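Local coordinates for protein aspartate aminotransferase, mitochondrial (Trypanosoma brucei brucei, PDB 4W5K) that probably catalyses the pyridoxal-phosphate-dependent transfer of the amino group of aspartate to 2-oxoglutarate, working as a homodimer, at residues K307-L310 / K311-S314. The protein carries 1 engineered substitution. Sequence-based numbering, arbitrary orientation.
Sequences KKEL and KQMS
The carboxylate oxygen OE2 of E309 accepts a hydrogen bond from a water molecule 2.6 Å away, and the same water donates to OE1 of Q312 at 3.0 Å, bridging two side chains three residues apart on one alpha-helix. This is a mid-helix turn of the long helix 300-331 in an aminotransferase fold of class one. E309 is also held by the backbone N-H groups of E49 and C50 at the start of helix 49-52: OE2 accepts from the N of E49 and OE1 from the N of C50, so both oxygens are anchored and the rotation of the carboxylate is probably fixed. Its plane stands 78° from that of the Q312 amide, whose OE1 comes within 3.9 Å of CG of E309. NE2 of Q312 lies 3.8 Å from CE of K308; the K308 chain reaches it by a bend at chi3 (92°). On the side of L310 and M313 the contact is apolar: the terminal CE of M313, whose chain bends at its last torsion, meets CD2 of L310 at 4.1 Å. Around this pair L220, N246 and Y38 add their contacts, with the cofactor-binding Y212 about 8 Å from L310 between side chains. NZ of K311 is hydrogen-bonded to O of G218. Backbone bonds from i+4 to i join the two segments; that from S314 N to L310 O is 2.9 Å long, with an N-H...O angle of 167°.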
ATOM      1  N   LYS A 307      10.788 -13.565 -20.363  1.00 23.58           N
ATOM      2  CA  LYS A 307      12.199 -13.319 -20.672  1.00 25.06           C
ATOM      3  C   LYS A 307      12.387 -12.717 -22.070  1.00 28.24           C
ATOM      4  O   LYS A 307      13.217 -11.830 -22.251  1.00 25.78           O
ATOM      5  CB  LYS A 307      13.002 -14.613 -20.530  1.00 26.08           C
ATOM      6  CG  LYS A 307      13.201 -15.037 -19.058  1.00 26.31           C
ATOM      7  CD  LYS A 307      13.942 -16.365 -18.983  1.00 29.91           C
ATOM      8  CE  LYS A 307      14.234 -16.794 -17.544  1.00 32.63           C
ATOM      9  NZ  LYS A 307      14.761 -18.196 -17.522  1.00 34.85           N
ATOM     10  N   LYS A 308      11.596 -13.172 -23.038  1.00 27.68           N
ATOM     11  CA  LYS A 308      11.643 -12.607 -24.386  1.00 29.37           C
ATOM     12  C   LYS A 308      11.219 -11.135 -24.364  1.00 27.77           C
ATOM     13  O   LYS A 308      11.853 -10.285 -25.013  1.00 28.91           O
ATOM     14  CB  LYS A 308      10.758 -13.419 -25.347  1.00 35.80           C
ATOM     15  CG  LYS A 308      10.731 -12.884 -26.754  1.00 43.53           C
ATOM     16  CD  LYS A 308       9.725 -13.646 -27.627  1.00 47.79           C
ATOM     17  CE  LYS A 308       8.371 -12.957 -27.603  1.00 49.89           C
ATOM     18  NZ  LYS A 308       7.339 -13.695 -28.394  1.00 55.74           N
ATOM     19  N   GLU A 309      10.168 -10.830 -23.600  1.00 25.61           N
ATOM     20  CA  GLU A 309       9.671  -9.467 -23.531  1.00 25.40           C
ATOM     21  C   GLU A 309      10.634  -8.547 -22.786  1.00 25.23           C
ATOM     22  O   GLU A 309      10.775  -7.373 -23.147  1.00 25.89           O
ATOM     23  CB  GLU A 309       8.274  -9.450 -22.885  1.00 27.41           C
ATOM     24  CG  GLU A 309       7.264 -10.232 -23.737  1.00 28.98           C
ATOM     25  CD  GLU A 309       5.807 -10.015 -23.326  1.00 31.34           C
ATOM     26  OE1 GLU A 309       5.359 -10.663 -22.352  1.00 32.63           O
ATOM     27  OE2 GLU A 309       5.108  -9.225 -24.008  1.00 30.50           O
ATOM     28  N   LEU A 310      11.305  -9.067 -21.755  1.00 25.94           N
ATOM     29  CA  LEU A 310      12.349  -8.293 -21.068  1.00 25.56           C
ATOM     30  C   LEU A 310      13.398  -7.801 -22.053  1.00 25.97           C
ATOM     31  O   LEU A 310      13.827  -6.629 -22.040  1.00 25.47           O
ATOM     32  CB  LEU A 310      13.034  -9.132 -19.987  1.00 26.63           C
ATOM     33  CG  LEU A 310      12.296  -9.322 -18.664  1.00 27.92           C
ATOM     34  CD1 LEU A 310      13.042 -10.329 -17.805  1.00 24.82           C
ATOM     35  CD2 LEU A 310      12.152  -8.005 -17.928  1.00 28.36           C
ATOM     36  N   LYS A 311      13.831  -8.719 -22.900  1.00 26.04           N
ATOM     37  CA  LYS A 311      14.848  -8.403 -23.882  1.00 27.59           C
ATOM     38  C   LYS A 311      14.322  -7.406 -24.916  1.00 31.34           C
ATOM     39  O   LYS A 311      15.071  -6.546 -25.374  1.00 29.08           O
ATOM     40  CB  LYS A 311      15.367  -9.678 -24.553  1.00 34.74           C
ATOM     41  CG  LYS A 311      16.312 -10.470 -23.653  1.00 37.43           C
ATOM     42  CD  LYS A 311      16.896 -11.690 -24.350  1.00 41.00           C
ATOM     43  CE  LYS A 311      17.538 -12.651 -23.355  1.00 40.18           C
ATOM     44  NZ  LYS A 311      18.656 -12.038 -22.578  1.00 38.45           N
ATOM     45  N   GLN A 312      13.045  -7.507 -25.287  1.00 29.13           N
ATOM     46  CA  GLN A 312      12.475  -6.523 -26.203  1.00 29.29           C
ATOM     47  C   GLN A 312      12.538  -5.115 -25.608  1.00 24.48           C
ATOM     48  O   GLN A 312      12.932  -4.183 -26.307  1.00 26.75           O
ATOM     49  CB  GLN A 312      11.017  -6.861 -26.565  1.00 30.71           C
ATOM     50  CG  GLN A 312      10.854  -8.097 -27.408  1.00 32.48           C
ATOM     51  CD  GLN A 312       9.395  -8.531 -27.585  1.00 37.75           C
ATOM     52  OE1 GLN A 312       8.506  -8.171 -26.803  1.00 36.67           O
ATOM     53  NE2 GLN A 312       9.153  -9.326 -28.608  1.00 44.80           N
ATOM     54  N   MET A 313      12.145  -4.961 -24.338  1.00 22.65           N
ATOM     55  CA  MET A 313      12.185  -3.654 -23.680  1.00 21.16           C
ATOM     56  C   MET A 313      13.627  -3.124 -23.555  1.00 25.31           C
ATOM     57  O   MET A 313      13.920  -1.979 -23.935  1.00 24.41           O
ATOM     58  CB  MET A 313      11.519  -3.727 -22.292  1.00 21.35           C
ATOM     59  CG  MET A 313      10.018  -3.899 -22.388  1.00 24.30           C
ATOM     60  SD  MET A 313       9.257  -3.877 -20.724  1.00 28.24           S
ATOM     61  CE  MET A 313       9.883  -5.422 -20.069  1.00 28.53           C
ATOM     62  N   SER A 314      14.521  -3.968 -23.055  1.00 22.49           N
ATOM     63  CA  SER A 314      15.902  -3.532 -22.793  1.00 24.55           C
ATOM     64  C   SER A 314      16.609  -3.220 -24.110  1.00 27.47           C
ATOM     65  O   SER A 314      17.359  -2.250 -24.187  1.00 24.96           O
ATOM     66  CB  SER A 314      16.678  -4.583 -21.987  1.00 27.17           C
ATOM     67  OG  SER A 314      16.878  -5.777 -22.732  1.00 31.98           O
TER
HETATM   68  O   HOH W   1       5.588  -8.719 -26.498  1.00 37.90           O